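Long-range contact in oxygen-independent coproporphyrinogen III oxidase (Escherichia coli, PDB 1OLT), which catalyses the anaerobic oxidative decarboxylation of two propionate groups of coproporphyrinogen III to vinyl groups in heme biosynthesis, using a [4Fe-4S] cluster and S-adenosylmethionine: residues 164-176 and 184-198. Sequence-based numbering, arbitrary orientation.
Sequences FNRLSMGVQDFNK and REQDEEFIFALLNHA. With SAM (S-adenosylmethionine), chain C.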
loop_
_atom_site.group_PDB
_atom_site.type_symbol
_atom_site.label_atom_id
_atom_site.label_comp_id
_atom_site.label_asym_id
_atom_site.label_seq_id
_atom_site.Cartn_x
_atom_site.Cartn_y
_atom_site.Cartn_z
ATOM N N PHE A 164 14.124 3.991 -12.513
ATOM C CA PHE A 164 12.773 4.185 -11.919
ATOM C C PHE A 164 11.796 4.660 -12.985
ATOM O O PHE A 164 12.141 5.515 -13.780
ATOM C CB PHE A 164 12.800 5.138 -10.757
ATOM C CG PHE A 164 13.415 4.551 -9.511
ATOM C CD1 PHE A 164 14.787 4.615 -9.295
ATOM C CD2 PHE A 164 12.642 3.907 -8.568
ATOM C CE1 PHE A 164 15.314 4.094 -8.159
ATOM C CE2 PHE A 164 13.217 3.333 -7.441
ATOM C CZ PHE A 164 14.540 3.465 -7.233
ATOM N N ASN A 165 10.614 4.067 -13.024
ATOM C CA ASN A 165 9.566 4.441 -14.009
ATOM C C ASN A 165 8.188 4.813 -13.427
ATOM O O ASN A 165 7.249 5.178 -14.199
ATOM C CB ASN A 165 9.442 3.383 -15.118
ATOM C CG ASN A 165 9.355 1.944 -14.592
ATOM O OD1 ASN A 165 8.770 1.658 -13.554
ATOM N ND2 ASN A 165 9.915 1.035 -15.353
ATOM N N ARG A 166 8.060 4.656 -12.111
ATOM C CA ARG A 166 6.891 5.059 -11.415
ATOM C C ARG A 166 7.218 5.747 -10.116
ATOM O O ARG A 166 8.102 5.374 -9.413
ATOM C CB ARG A 166 6.036 3.890 -11.065
ATOM C CG ARG A 166 5.812 2.994 -12.213
ATOM C CD ARG A 166 4.597 2.261 -12.124
ATOM N NE ARG A 166 4.194 1.758 -13.434
ATOM C CZ ARG A 166 3.277 0.860 -13.560
ATOM N NH1 ARG A 166 2.660 0.421 -12.454
ATOM N NH2 ARG A 166 2.955 0.401 -14.786
ATOM N N LEU A 167 6.439 6.766 -9.786
ATOM C CA LEU A 167 6.583 7.442 -8.500
ATOM C C LEU A 167 5.233 7.778 -7.839
ATOM O O LEU A 167 4.213 7.962 -8.525
ATOM C CB LEU A 167 7.467 8.690 -8.630
ATOM C CG LEU A 167 7.035 10.065 -9.133
ATOM C CD1 LEU A 167 6.088 10.876 -8.243
ATOM C CD2 LEU A 167 8.325 10.872 -9.370
ATOM N N SER A 168 5.295 7.922 -6.521
ATOM C CA SER A 168 4.217 8.318 -5.656
ATOM C C SER A 168 4.753 9.489 -4.827
ATOM O O SER A 168 5.931 9.471 -4.373
ATOM C CB SER A 168 3.810 7.160 -4.781
ATOM O OG SER A 168 2.751 7.592 -3.984
ATOM N N MET A 169 3.934 10.527 -4.663
ATOM C CA MET A 169 4.343 11.713 -3.972
ATOM C C MET A 169 3.309 12.054 -2.928
ATOM O O MET A 169 2.124 12.163 -3.221
ATOM C CB MET A 169 4.498 12.842 -4.986
ATOM C CG MET A 169 4.791 14.225 -4.436
ATOM S SD MET A 169 4.865 15.524 -5.749
ATOM C CE MET A 169 5.988 14.675 -6.886
ATOM N N GLY A 170 3.766 12.241 -1.700
ATOM C CA GLY A 170 2.896 12.684 -0.642
ATOM C C GLY A 170 2.556 14.156 -0.786
ATOM O O GLY A 170 3.441 14.974 -0.932
ATOM N N VAL A 171 1.287 14.492 -0.694
ATOM C CA VAL A 171 0.846 15.902 -0.632
ATOM C C VAL A 171 0.061 16.195 0.665
ATOM O O VAL A 171 0.326 17.171 1.372
ATOM C CB VAL A 171 0.039 16.261 -1.914
ATOM C CG1 VAL A 171 -0.678 17.594 -1.800
ATOM C CG2 VAL A 171 0.968 16.230 -3.178
ATOM N N GLN A 172 -0.851 15.291 0.995
ATOM C CA GLN A 172 -1.691 15.329 2.165
ATOM C C GLN A 172 -2.788 16.370 2.074
ATOM O O GLN A 172 -3.982 16.002 2.083
ATOM C CB GLN A 172 -0.890 15.413 3.486
ATOM C CG GLN A 172 0.491 14.758 3.436
ATOM C CD GLN A 172 0.531 13.332 2.973
ATOM O OE1 GLN A 172 1.607 12.767 2.877
ATOM N NE2 GLN A 172 -0.595 12.742 2.717
ATOM N N ASP A 173 -2.418 17.635 1.983
ATOM C CA ASP A 173 -3.357 18.727 1.735
ATOM C C ASP A 173 -2.531 19.930 1.259
ATOM O O ASP A 173 -1.365 20.083 1.710
ATOM C CB ASP A 173 -4.080 19.053 3.043
ATOM C CG ASP A 173 -5.373 19.859 2.842
ATOM O OD1 ASP A 173 -5.551 20.494 1.781
ATOM O OD2 ASP A 173 -6.273 19.922 3.727
ATOM N N PHE A 174 -3.108 20.745 0.374
ATOM C CA PHE A 174 -2.570 22.041 -0.008
ATOM C C PHE A 174 -2.936 23.197 0.934
ATOM O O PHE A 174 -2.294 24.267 0.912
ATOM C CB PHE A 174 -3.084 22.455 -1.417
ATOM C CG PHE A 174 -2.383 21.761 -2.523
ATOM C CD1 PHE A 174 -1.015 21.820 -2.611
ATOM C CD2 PHE A 174 -3.089 21.023 -3.473
ATOM C CE1 PHE A 174 -0.308 21.169 -3.686
ATOM C CE2 PHE A 174 -2.386 20.336 -4.551
ATOM C CZ PHE A 174 -1.007 20.420 -4.647
ATOM N N ASN A 175 -3.935 22.990 1.767
ATOM C CA ASN A 175 -4.375 24.010 2.717
ATOM C C ASN A 175 -3.266 24.374 3.724
ATOM O O ASN A 175 -2.696 23.500 4.425
ATOM C CB ASN A 175 -5.610 23.489 3.449
ATOM C CG ASN A 175 -6.209 24.519 4.387
ATOM O OD1 ASN A 175 -5.589 24.897 5.422
ATOM N ND2 ASN A 175 -7.382 25.048 4.001
ATOM N N LYS A 176 -2.922 25.648 3.764
ATOM C CA LYS A 176 -1.798 26.122 4.546
ATOM C C LYS A 176 -1.985 26.019 6.081
ATOM O O LYS A 176 -1.060 25.753 6.783
ATOM C CB LYS A 176 -1.478 27.609 4.154
ATOM C CG LYS A 176 -1.121 27.756 2.614
ATOM C CD LYS A 176 0.048 26.767 2.186
ATOM C CE LYS A 176 1.414 27.124 2.679
ATOM N NZ LYS A 176 2.377 26.155 2.139
ATOM N N ARG A 184 3.688 20.077 8.161
ATOM C CA ARG A 184 4.018 19.682 6.816
ATOM C C ARG A 184 3.888 20.869 5.835
ATOM O O ARG A 184 3.299 20.772 4.764
ATOM C CB ARG A 184 3.204 18.497 6.304
ATOM C CG ARG A 184 3.969 17.784 5.101
ATOM C CD ARG A 184 3.133 16.926 4.451
ATOM N NE ARG A 184 3.679 16.401 3.232
ATOM C CZ ARG A 184 4.196 15.194 3.050
ATOM N NH1 ARG A 184 4.377 14.342 4.057
ATOM N NH2 ARG A 184 4.536 14.850 1.807
ATOM N N GLU A 185 4.471 21.988 6.229
ATOM C CA GLU A 185 4.577 23.137 5.371
ATOM C C GLU A 185 5.354 22.698 4.111
ATOM O O GLU A 185 6.403 22.110 4.201
ATOM C CB GLU A 185 5.348 24.251 6.057
ATOM C CG GLU A 185 5.667 25.423 5.152
ATOM C CD GLU A 185 4.442 26.188 4.796
ATOM O OE1 GLU A 185 3.534 26.233 5.676
ATOM O OE2 GLU A 185 4.410 26.773 3.639
ATOM N N GLN A 186 4.806 23.030 2.964
ATOM C CA GLN A 186 5.378 22.685 1.678
ATOM C C GLN A 186 4.991 23.728 0.626
ATOM O O GLN A 186 3.956 24.513 0.736
ATOM C CB GLN A 186 4.994 21.195 1.285
ATOM C CG GLN A 186 3.699 20.963 1.254
ATOM C CD GLN A 186 3.257 19.474 1.264
ATOM O OE1 GLN A 186 4.044 18.518 1.279
ATOM N NE2 GLN A 186 1.947 19.325 1.174
ATOM N N ASP A 187 5.858 23.828 -0.361
ATOM C CA ASP A 187 5.707 24.897 -1.338
ATOM C C ASP A 187 4.867 24.369 -2.511
ATOM O O ASP A 187 5.297 23.495 -3.197
ATOM C CB ASP A 187 7.099 25.324 -1.796
ATOM C CG ASP A 187 7.067 26.504 -2.708
ATOM O OD1 ASP A 187 6.322 26.528 -3.728
ATOM O OD2 ASP A 187 7.778 27.466 -2.485
ATOM N N GLU A 188 3.673 24.934 -2.711
ATOM C CA GLU A 188 2.724 24.452 -3.717
ATOM C C GLU A 188 3.335 24.576 -5.123
ATOM O O GLU A 188 3.177 23.677 -5.966
ATOM C CB GLU A 188 1.450 25.271 -3.663
ATOM C CG GLU A 188 0.405 24.849 -4.674
ATOM C CD GLU A 188 -0.898 25.645 -4.525
ATOM O OE1 GLU A 188 -1.494 25.666 -3.441
ATOM O OE2 GLU A 188 -1.258 26.294 -5.450
ATOM N N GLU A 189 4.040 25.658 -5.385
ATOM C CA GLU A 189 4.667 25.836 -6.704
ATOM C C GLU A 189 5.686 24.797 -6.964
ATOM O O GLU A 189 5.815 24.289 -8.088
ATOM C CB GLU A 189 5.278 27.233 -6.874
ATOM C CG GLU A 189 4.238 28.311 -6.927
ATOM C CD GLU A 189 3.439 28.285 -8.215
ATOM O OE1 GLU A 189 3.997 27.870 -9.273
ATOM O OE2 GLU A 189 2.230 28.674 -8.169
ATOM N N PHE A 190 6.414 24.413 -5.929
ATOM C CA PHE A 190 7.399 23.372 -6.098
ATOM C C PHE A 190 6.751 21.987 -6.315
ATOM O O PHE A 190 7.276 21.156 -7.078
ATOM C CB PHE A 190 8.367 23.336 -4.925
ATOM C CG PHE A 190 9.483 22.359 -5.127
ATOM C CD1 PHE A 190 10.506 22.644 -6.013
ATOM C CD2 PHE A 190 9.468 21.150 -4.496
ATOM C CE1 PHE A 190 11.526 21.742 -6.217
ATOM C CE2 PHE A 190 10.475 20.240 -4.721
ATOM C CZ PHE A 190 11.507 20.569 -5.594
ATOM N N ILE A 191 5.650 21.714 -5.633
ATOM C CA ILE A 191 4.928 20.477 -5.904
ATOM C C ILE A 191 4.522 20.367 -7.359
ATOM O O ILE A 191 4.704 19.296 -7.982
ATOM C CB ILE A 191 3.774 20.274 -4.944
ATOM C CG1 ILE A 191 4.324 19.978 -3.552
ATOM C CG2 ILE A 191 2.886 19.122 -5.369
ATOM C CD1 ILE A 191 3.257 20.096 -2.438
ATOM N N PHE A 192 3.958 21.434 -7.906
ATOM C CA PHE A 192 3.584 21.469 -9.328
ATOM C C PHE A 192 4.820 21.305 -10.219
ATOM O O PHE A 192 4.788 20.549 -11.202
ATOM C CB PHE A 192 2.898 22.782 -9.680
ATOM C CG PHE A 192 1.419 22.742 -9.461
ATOM C CD1 PHE A 192 0.911 22.727 -8.162
ATOM C CD2 PHE A 192 0.537 22.733 -10.537
ATOM C CE1 PHE A 192 -0.452 22.656 -7.908
ATOM C CE2 PHE A 192 -0.829 22.662 -10.306
ATOM C CZ PHE A 192 -1.340 22.598 -8.982
ATOM N N ALA A 193 5.917 21.999 -9.875
ATOM C CA ALA A 193 7.129 21.858 -10.677
ATOM C C ALA A 193 7.648 20.414 -10.690
ATOM O O ALA A 193 8.057 19.882 -11.706
ATOM C CB ALA A 193 8.245 22.811 -10.166
ATOM N N LEU A 194 7.635 19.795 -9.543
ATOM C CA LEU A 194 8.167 18.480 -9.399
ATOM C C LEU A 194 7.347 17.472 -10.186
ATOM O O LEU A 194 7.901 16.669 -10.936
ATOM C CB LEU A 194 8.171 18.103 -7.927
ATOM C CG LEU A 194 8.999 16.926 -7.456
ATOM C CD1 LEU A 194 10.463 17.121 -7.691
ATOM C CD2 LEU A 194 8.728 16.697 -5.939
ATOM N N LEU A 195 6.022 17.520 -10.041
ATOM C CA LEU A 195 5.172 16.545 -10.752
ATOM C C LEU A 195 5.178 16.765 -12.248
ATOM O O LEU A 195 5.251 15.799 -13.026
ATOM C CB LEU A 195 3.758 16.517 -10.145
ATOM C CG LEU A 195 2.826 15.440 -10.684
ATOM C CD1 LEU A 195 1.865 14.967 -9.543
ATOM C CD2 LEU A 195 1.979 15.946 -11.930
ATOM N N ASN A 196 5.135 18.004 -12.681
ATOM C CA ASN A 196 5.222 18.274 -14.096
ATOM C C ASN A 196 6.611 17.906 -14.733
ATOM O O ASN A 196 6.676 17.444 -15.848
ATOM C CB ASN A 196 4.766 19.706 -14.369
ATOM C CG ASN A 196 3.210 19.851 -14.244
ATOM O OD1 ASN A 196 2.701 20.597 -13.402
ATOM N ND2 ASN A 196 2.469 19.073 -15.071
ATOM N N HIS A 197 7.693 18.049 -13.987
ATOM C CA HIS A 197 8.986 17.598 -14.422
ATOM C C HIS A 197 9.010 16.033 -14.518
ATOM O O HIS A 197 9.592 15.467 -15.474
ATOM C CB HIS A 197 10.117 18.119 -13.471
ATOM C CG HIS A 197 11.499 17.809 -13.945
ATOM N ND1 HIS A 197 11.922 18.077 -15.234
ATOM C CD2 HIS A 197 12.547 17.242 -13.318
ATOM C CE1 HIS A 197 13.179 17.695 -15.368
ATOM N NE2 HIS A 197 13.570 17.175 -14.217
ATOM N N ALA A 198 8.410 15.363 -13.545
ATOM C CA ALA A 198 8.333 13.911 -13.551
ATOM C C ALA A 198 7.649 13.469 -14.842
ATOM O O ALA A 198 8.148 12.636 -15.530
ATOM C CB ALA A 198 7.574 13.392 -12.362
HETATM N N SAM C . 7.549 9.989 3.055
HETATM C CA SAM C . 6.915 10.459 1.831
HETATM C C SAM C . 5.930 11.616 2.037
HETATM O O SAM C . 5.452 11.823 3.205
HETATM O OXT SAM C . 5.736 12.300 1.053
HETATM C CB SAM C . 6.149 9.252 1.256
HETATM C CG SAM C . 4.741 8.932 1.681
HETATM S SD SAM C . 4.545 8.298 3.327
HETATM C CE SAM C . 5.662 6.893 3.419
HETATM C "C5'" SAM C . 3.047 7.192 3.110
HETATM C "C4'" SAM C . 1.609 7.814 3.208
HETATM O "O4'" SAM C . 0.864 7.376 4.337
HETATM C "C3'" SAM C . 1.609 9.315 3.377
HETATM O "O3'" SAM C . 1.953 10.032 2.186
HETATM C "C2'" SAM C . 0.216 9.605 3.952
HETATM O "O2'" SAM C . -0.707 9.933 2.914
HETATM C "C1'" SAM C . -0.190 8.286 4.562
HETATM N N9 SAM C . -0.413 8.346 5.993
HETATM C C8 SAM C . 0.582 8.411 6.934
HETATM N N7 SAM C . 0.032 8.422 8.145
HETATM C C5 SAM C . -1.327 8.341 7.982
HETATM C C6 SAM C . -2.400 8.307 8.889
HETATM N N6 SAM C . -2.234 8.332 10.211
HETATM N N1 SAM C . -3.666 8.226 8.381
HETATM C C2 SAM C . -3.871 8.191 6.997
HETATM N N3 SAM C . -2.842 8.215 6.119
HETATM C C4 SAM C . -1.592 8.301 6.618
HETATM O O HOH W 1 -0.548 25.237 -0.903
HETATM O O HOH W 2 2.631 27.030 -0.751
#
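Arg184 reaches across to Gly170 and Gln172 at the C-terminal end of strand 166-172. From CB, with CG anti to the backbone N (chi1 -158°), its chain runs extended to NE, carrying the guanidinium to the cofactor carboxylate. CD meets Gln172 CG at 3.6 Å, the side chains crossing nearly at right angles, and NE donates to Gln186 OE1. CZ lies nearest Gln172 OE1 and S-adenosylmethionine O. At the tip NH1 meets that O at 2.9 Å and NH2 meets OXT at 2.9 Å, both nearly straight, so the planar guanidinium matches the carboxylate; NH2 also bonds weakly to Gly170 O. Gln172 OE1 lies over one guanidinium face, its amide plane turned 88° from the guanidinium, while NE2 donates to ribose O2' (2.8 Å). With an alanine here, the carboxylate is likely to lose its positive mate, and Gln186 OE1 the N-H it accepts. Gln186, able to donate and accept at once, also gives NE2 to a lone pair of Val171 O (2.7 Å). Gly170 suits its place because a CB would collide with the cofactor. Farther along the contact, flexible Met169 bends CE onto Leu194 CD2 (3.5 Å), and Phe174 CE1 meets Ile191 CD1 (3.9 Å). At the outer end Lys176 NZ forms a salt bridge with Glu185 OE2 (2.6 Å). Strand 166-172 and helix 188-198, separated in sequence by short helix 176-182, run antiparallel (171°), as in beta/alpha units of the radical SAM partial TIM barrel; the strand end and the loop before helix 188-198 hold S-adenosylmethionine beside the iron-sulfur cluster.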